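Local structure of Nrps/pks (Streptomyces albus, 4OPE) at residues A[127-132]-A[351-356]; A[154-159]-A[169-174]; A[201-206]-A[241-246]. The protein probably catalyses decarboxylative condensation as a ketosynthase domain of the oxazolomycin polyketide assembly line, extending a growing acyl chain. All coordinates share one frame; numbering follows the deposited sequence.

Contact 1: residues A[127-132]-A[351-356]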
# COMPACT_ATOMS: atom_id res chain seq x y z
N LEU A 127 5.72 2.79 3.12
CA LEU A 127 7.08 2.23 3.32
C LEU A 127 7.59 1.70 2.00
O LEU A 127 6.79 1.35 1.11
CB LEU A 127 7.01 1.09 4.29
CG LEU A 127 6.31 1.35 5.62
CD1 LEU A 127 4.97 0.66 5.66
CD2 LEU A 127 7.15 0.80 6.74
N MSE A 128 8.91 1.66 1.85
CA MSE A 128 9.56 1.12 0.61
C MSE A 128 10.72 0.19 0.82
O MSE A 128 11.23 -0.39 -0.12
CB MSE A 128 10.00 2.27 -0.32
CG MSE A 128 11.27 2.98 0.13
SE MSE A 128 11.90 4.25 -1.27
CE MSE A 128 12.80 3.06 -2.55
N TYR A 129 11.17 0.04 2.05
CA TYR A 129 12.18 -0.93 2.35
C TYR A 129 11.76 -1.68 3.58
O TYR A 129 11.06 -1.16 4.44
CB TYR A 129 13.54 -0.28 2.62
CG TYR A 129 14.17 0.41 1.45
CD1 TYR A 129 14.56 -0.29 0.35
CD2 TYR A 129 14.41 1.77 1.46
CE1 TYR A 129 15.14 0.33 -0.74
CE2 TYR A 129 14.99 2.41 0.38
CZ TYR A 129 15.36 1.68 -0.72
OH TYR A 129 15.95 2.28 -1.80
N GLY A 130 12.22 -2.90 3.66
CA GLY A 130 12.04 -3.69 4.84
C GLY A 130 13.27 -4.52 5.02
O GLY A 130 13.25 -5.70 4.78
N HIS A 131 14.34 -3.87 5.45
CA HIS A 131 15.61 -4.50 5.59
C HIS A 131 15.89 -5.19 6.87
O HIS A 131 16.76 -6.05 6.90
CB HIS A 131 16.71 -3.47 5.39
CG HIS A 131 16.83 -3.01 3.98
ND1 HIS A 131 16.54 -3.82 2.91
CD2 HIS A 131 17.14 -1.80 3.47
CE1 HIS A 131 16.72 -3.15 1.79
NE2 HIS A 131 17.08 -1.92 2.11
N TYR A 132 15.18 -4.86 7.94
CA TYR A 132 15.45 -5.51 9.22
C TYR A 132 15.26 -7.02 9.09
O TYR A 132 15.98 -7.79 9.76
CB TYR A 132 14.57 -4.98 10.31
CG TYR A 132 15.02 -5.32 11.71
CD1 TYR A 132 16.14 -4.73 12.26
CD2 TYR A 132 14.28 -6.19 12.52
CE1 TYR A 132 16.54 -4.99 13.57
CE2 TYR A 132 14.67 -6.47 13.81
CZ TYR A 132 15.81 -5.87 14.33
OH TYR A 132 16.22 -6.10 15.63
N HIS A 351 17.49 12.45 1.49
CA HIS A 351 16.34 11.88 0.87
C HIS A 351 15.80 10.80 1.79
O HIS A 351 16.33 9.69 1.81
CB HIS A 351 16.80 11.25 -0.42
CG HIS A 351 15.71 10.70 -1.27
ND1 HIS A 351 14.43 10.52 -0.82
CD2 HIS A 351 15.70 10.31 -2.57
CE1 HIS A 351 13.68 10.01 -1.78
NE2 HIS A 351 14.42 9.87 -2.86
N ALA A 352 14.71 11.10 2.52
CA ALA A 352 14.15 10.17 3.48
C ALA A 352 13.27 9.08 2.87
O ALA A 352 12.51 8.42 3.60
CB ALA A 352 13.37 10.91 4.53
N GLU A 353 13.35 8.89 1.58
CA GLU A 353 12.81 7.71 0.93
C GLU A 353 11.35 7.61 1.20
O GLU A 353 10.65 8.52 0.84
CB GLU A 353 13.65 6.49 1.30
CG GLU A 353 14.98 6.65 0.60
CD GLU A 353 16.13 5.78 1.07
OE1 GLU A 353 17.01 5.56 0.23
OE2 GLU A 353 16.16 5.32 2.22
N SER A 354 10.84 6.59 1.87
CA SER A 354 9.39 6.53 2.05
C SER A 354 8.81 7.64 2.95
O SER A 354 7.60 7.90 2.94
CB SER A 354 8.94 5.14 2.55
OG SER A 354 9.82 4.59 3.53
N ALA A 355 9.65 8.28 3.73
CA ALA A 355 9.25 9.35 4.62
C ALA A 355 9.53 10.73 4.04
O ALA A 355 9.25 11.72 4.68
CB ALA A 355 9.99 9.20 5.95
N ALA A 356 10.08 10.79 2.84
CA ALA A 356 10.40 12.05 2.14
C ALA A 356 9.24 13.03 2.08
O ALA A 356 9.39 14.21 2.39
CB ALA A 356 10.87 11.75 0.75
O HOH W 1 10.99 2.03 4.36
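The ring of Tyr-129 presents its edge to Glu-353: CE2 lies 3.6 Å from the carboxylate carbon CD, which sits near the ring plane. Ring and carboxylate are turned 64° apart, so the two side chains cross rather than stack. Each side chain also lies over a histidine of its own segment, toward the rim of the ring: Tyr-129 CB 3.9 Å above the His-131 ring, Glu-353 CG 4.1 Å above that of His-351. The acid is anchored through OE2, which forms a salt bridge with Lys-211 and a hydrogen bond with Asn-204 ND2. Met-128, present as selenomethionine, bends at chi3 (-80°) and lays SE against Glu-353 CB at 3.8 Å. Next to it, Ser-354 CB abuts Leu-127 CA at 3.5 Å. Ser-354 OG bonds to Val-203 O and also accepts a 2.9 Å hydrogen bond from a water, which in turn accepts from Tyr-129 N at 3.1 Å, bridging the segments. His-351 touches Cys-176, probably the histidine and cysteine of the ketosynthase active site, beside which the contact lies. The loops meet between helix 210-217, touching Tyr-129 and Glu-353, and strand 169-173, backing Leu-127 and Met-128, just where 351-356 leads into helix 356-370.

Contact 2: residues A[154-159]-A[169-174]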
# COMPACT_ATOMS: atom_id res chain seq x y z
N SER A 154 1.96 -4.99 8.94
CA SER A 154 2.12 -4.95 10.39
C SER A 154 2.30 -3.52 10.96
O SER A 154 1.76 -3.17 12.02
CB SER A 154 3.27 -5.81 10.81
OG SER A 154 2.98 -6.41 12.05
N VAL A 155 3.03 -2.69 10.23
CA VAL A 155 3.15 -1.33 10.62
C VAL A 155 1.77 -0.62 10.73
O VAL A 155 1.51 0.11 11.73
CB VAL A 155 4.07 -0.57 9.68
CG1 VAL A 155 4.24 0.84 10.20
CG2 VAL A 155 5.41 -1.27 9.55
N ALA A 156 0.89 -0.81 9.76
CA ALA A 156 -0.40 -0.16 9.88
C ALA A 156 -1.29 -0.88 10.91
O ALA A 156 -1.91 -0.24 11.77
CB ALA A 156 -1.08 -0.08 8.55
N ASN A 157 -1.35 -2.21 10.81
CA ASN A 157 -2.27 -3.03 11.62
C ASN A 157 -2.00 -2.91 13.12
O ASN A 157 -2.91 -2.81 13.93
CB ASN A 157 -2.13 -4.50 11.24
CG ASN A 157 -2.65 -4.83 9.88
OD1 ASN A 157 -2.36 -5.89 9.37
ND2 ASN A 157 -3.41 -3.95 9.28
N ARG A 158 -0.73 -2.92 13.47
CA ARG A 158 -0.37 -2.75 14.84
C ARG A 158 -0.82 -1.37 15.38
O ARG A 158 -1.37 -1.25 16.50
CB ARG A 158 1.12 -2.96 15.00
CG ARG A 158 1.55 -3.02 16.47
CD ARG A 158 2.78 -3.90 16.63
NE ARG A 158 2.42 -5.17 17.22
CZ ARG A 158 3.00 -6.35 16.98
NH1 ARG A 158 3.99 -6.49 16.13
NH2 ARG A 158 2.55 -7.41 17.61
N VAL A 159 -0.64 -0.32 14.61
CA VAL A 159 -1.25 0.96 14.99
C VAL A 159 -2.79 0.83 15.15
O VAL A 159 -3.39 1.24 16.17
CB VAL A 159 -0.85 2.05 14.00
CG1 VAL A 159 -1.73 3.29 14.15
CG2 VAL A 159 0.58 2.42 14.27
N SER A 169 -7.02 -0.02 7.28
CA SER A 169 -5.66 -0.12 7.81
C SER A 169 -4.76 -0.66 6.70
O SER A 169 -4.75 -1.82 6.46
CB SER A 169 -5.59 -1.04 9.08
OG SER A 169 -4.26 -1.17 9.63
N ILE A 170 -3.99 0.20 6.05
CA ILE A 170 -3.30 -0.14 4.83
C ILE A 170 -1.88 0.34 4.82
O ILE A 170 -1.64 1.50 5.11
CB ILE A 170 -4.00 0.59 3.67
CG1 ILE A 170 -5.49 0.24 3.67
CG2 ILE A 170 -3.31 0.22 2.35
CD1 ILE A 170 -6.28 0.90 2.55
N ALA A 171 -0.95 -0.51 4.46
CA ALA A 171 0.40 -0.05 4.23
C ALA A 171 0.63 -0.05 2.75
O ALA A 171 0.04 -0.85 2.00
CB ALA A 171 1.42 -0.94 4.91
N LEU A 172 1.48 0.83 2.27
CA LEU A 172 1.62 0.93 0.82
C LEU A 172 3.03 1.37 0.40
O LEU A 172 3.69 2.09 1.13
CB LEU A 172 0.52 1.81 0.22
CG LEU A 172 0.50 3.20 0.81
CD1 LEU A 172 1.09 4.19 -0.18
CD2 LEU A 172 -0.91 3.62 1.17
N ASP A 173 3.49 0.85 -0.73
CA ASP A 173 4.78 1.20 -1.30
C ASP A 173 4.54 1.81 -2.68
O ASP A 173 4.00 1.16 -3.56
CB ASP A 173 5.63 -0.07 -1.39
CG ASP A 173 7.06 0.19 -1.87
OD1 ASP A 173 7.43 1.39 -2.01
OD2 ASP A 173 7.79 -0.82 -2.12
N THR A 174 4.89 3.09 -2.83
CA THR A 174 5.17 3.69 -4.14
C THR A 174 6.61 4.34 -4.15
O THR A 174 6.89 5.26 -4.91
CB THR A 174 4.06 4.70 -4.57
OG1 THR A 174 4.05 5.88 -3.73
CG2 THR A 174 2.67 4.06 -4.52
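Ser-169 OG is gripped by two groups: Asn-157 ND2 donates to it at 2.9 Å, and Ser-160 OG, one turn further along the same helix, is hydrogen-bonded to it as well. The N-H...O angle at the amide bond is 150°, and the hydroxyl lies in the plane of the Asn-157 amide. Asn-157 leaves the helix at a slant to the strand rather than straight at it, and with CG beside its backbone N (chi1 -70°) the amide tip reaches the serine. Ser-169 answers with OG anti to its backbone N, which sends the hydroxyl over to the helix. The same Asn-157 ND2 is hydrogen-bonded to Ser-427 of the second subunit, so this one amide nitrogen joins helix, strand and dimer partner.

Beside the polar pair, Ala-156 points its methyl at the strand. CB rests 3.5 Å from Ser-169 OG and 3.8 Å from Ile-170 O, and it faces the methyl of Ala-171 at 4.5 Å between the two CB atoms. Small residues on both sides let the axes of helix and strand come within 6.6 Å, running nearly antiparallel at 157°.

Strand 169-173 lies at the edge of this subunit's sheet, and Ala-171 to Asp-173 pair antiparallel with a strand of the second subunit, continuing the sheet across the interface as in thiolase-fold dimers. Strand 121-126, helix 152-163 and the parallel neighbour 169-173 form a beta-alpha-beta crossover, part of the N-terminal half of that fold.

Contact 3: residues A[201-206]-A[241-246]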
# COMPACT_ATOMS: atom_id res chain seq x y z
N GLY A 201 0.84 8.62 7.13
CA GLY A 201 2.24 8.82 7.46
C GLY A 201 3.17 7.99 6.60
O GLY A 201 2.75 7.33 5.63
N GLY A 202 4.45 8.03 6.97
CA GLY A 202 5.40 7.15 6.36
C GLY A 202 6.60 7.04 7.25
O GLY A 202 6.85 7.91 8.08
N VAL A 203 7.37 5.98 7.05
CA VAL A 203 8.48 5.70 7.92
C VAL A 203 9.55 5.05 7.12
O VAL A 203 9.23 4.28 6.21
CB VAL A 203 8.07 4.84 9.12
CG1 VAL A 203 7.35 3.60 8.69
CG2 VAL A 203 9.28 4.44 9.94
N ASN A 204 10.80 5.37 7.43
CA ASN A 204 11.92 4.75 6.79
C ASN A 204 13.13 4.68 7.73
O ASN A 204 13.57 5.71 8.25
CB ASN A 204 12.26 5.57 5.57
CG ASN A 204 13.30 4.92 4.70
OD1 ASN A 204 13.03 3.89 4.09
ND2 ASN A 204 14.47 5.56 4.58
N VAL A 205 13.66 3.48 7.94
CA VAL A 205 14.88 3.28 8.74
C VAL A 205 15.93 2.54 7.97
O VAL A 205 15.65 1.53 7.38
CB VAL A 205 14.60 2.47 10.01
CG1 VAL A 205 15.87 2.29 10.80
CG2 VAL A 205 13.60 3.19 10.89
N SER A 206 17.15 3.06 8.00
CA SER A 206 18.33 2.47 7.35
C SER A 206 19.01 1.50 8.31
O SER A 206 20.06 1.82 8.92
CB SER A 206 19.33 3.56 7.02
OG SER A 206 18.78 4.45 6.09
N GLU A 241 16.81 8.82 7.24
CA GLU A 241 15.83 8.11 8.02
C GLU A 241 14.72 9.07 8.53
O GLU A 241 14.91 10.27 8.64
CB GLU A 241 16.52 7.47 9.19
CG GLU A 241 17.45 6.33 8.82
CD GLU A 241 18.09 5.69 10.04
OE1 GLU A 241 18.24 4.45 10.09
OE2 GLU A 241 18.44 6.40 10.98
N GLY A 242 13.55 8.54 8.77
CA GLY A 242 12.50 9.36 9.30
C GLY A 242 11.19 8.64 9.56
O GLY A 242 10.93 7.58 9.01
N SER A 243 10.38 9.26 10.38
CA SER A 243 9.05 8.78 10.69
C SER A 243 8.17 10.02 10.81
O SER A 243 8.58 11.02 11.45
CB SER A 243 9.07 8.10 12.05
OG SER A 243 7.91 7.33 12.25
N GLY A 244 6.98 9.98 10.19
CA GLY A 244 6.10 11.08 10.30
C GLY A 244 4.68 10.73 10.04
O GLY A 244 4.38 9.79 9.33
N ALA A 245 3.78 11.52 10.63
CA ALA A 245 2.37 11.31 10.42
C ALA A 245 1.60 12.60 10.65
O ALA A 245 2.00 13.44 11.46
CB ALA A 245 1.89 10.23 11.37
N VAL A 246 0.49 12.72 9.94
CA VAL A 246 -0.42 13.80 10.14
C VAL A 246 -1.78 13.20 10.45
O VAL A 246 -2.07 12.02 10.13
CB VAL A 246 -0.55 14.66 8.87
CG1 VAL A 246 0.76 15.38 8.56
CG2 VAL A 246 -0.96 13.85 7.66
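From CB to OE1, Glu-241, just ahead of strand 242-250, meets the other segment as it reaches across to Ser-206. Its CB lies 3.6 Å from Asn-204 O. CG, placed beside the backbone N and anti to the carbonyl carbon (chi1 -69°), comes to 3.6 Å from Ser-206 OG, itself hydrogen-bonded to Lys-211 NZ, and the chain then runs on extended, carrying CD to 3.5 Å from Ser-206 N. At the tip OE1 accepts the Ser-206 N-H at 2.7 Å through its anti lone pair, a bond bent to 135°, while Val-205 CG1 rests against the same oxygen. OE2 turns to other partners: a salt bridge with Arg-45 and a hydrogen bond from Leu-70 N. An alanine here would probably leave Ser-206 N and the charge of Arg-45 without their mate, and the turn after Asn-204 freer to shift.

Behind the glutamate the two strands run antiparallel, their axes 4.7 Å apart. Asn-204 with Gly-242 and Gly-202 with Gly-244 are the hydrogen-bonded pairs, giving four backbone bonds, among them Asn-204 N to Gly-242 O at 2.7 Å. Val-203, Ser-243 and Ala-245 share one face of the sheet and pack on helix 93-108, where Ser-243 OG bonds to Thr-101; Val-203 CG2 and Ser-243 OG are neighbours there at 3.9 Å. Asn-204 lies on the other face. Across the sheet the order is 169-173, 121-126, 197-204, 242-250, 9-17, with 242-250 the antiparallel member: the N-terminal half of a thiolase-fold ketosynthase.

Overall arrangement
Coming from the N terminus, the chain leaves strand 121-126 into 127-132, the first half of contact 1, whose partner does not arrive until 351-356. Within that long excursion contact 2 closes first, a short loop from helix 152-163 back to strand 169-173. Contact 3 follows in series, bringing strand 242-250 alongside 197-204; none of the loops cross. Contacts 2 and 3 do not touch, but both belong to the same mixed sheet, one at its dimer edge and the other further in. Contact 1 touches both: Leu-127 joins the end of strand 121-126 to its neighbours, while Glu-353 and Ser-354 join the loop before helix 356-370 to strand 197-204.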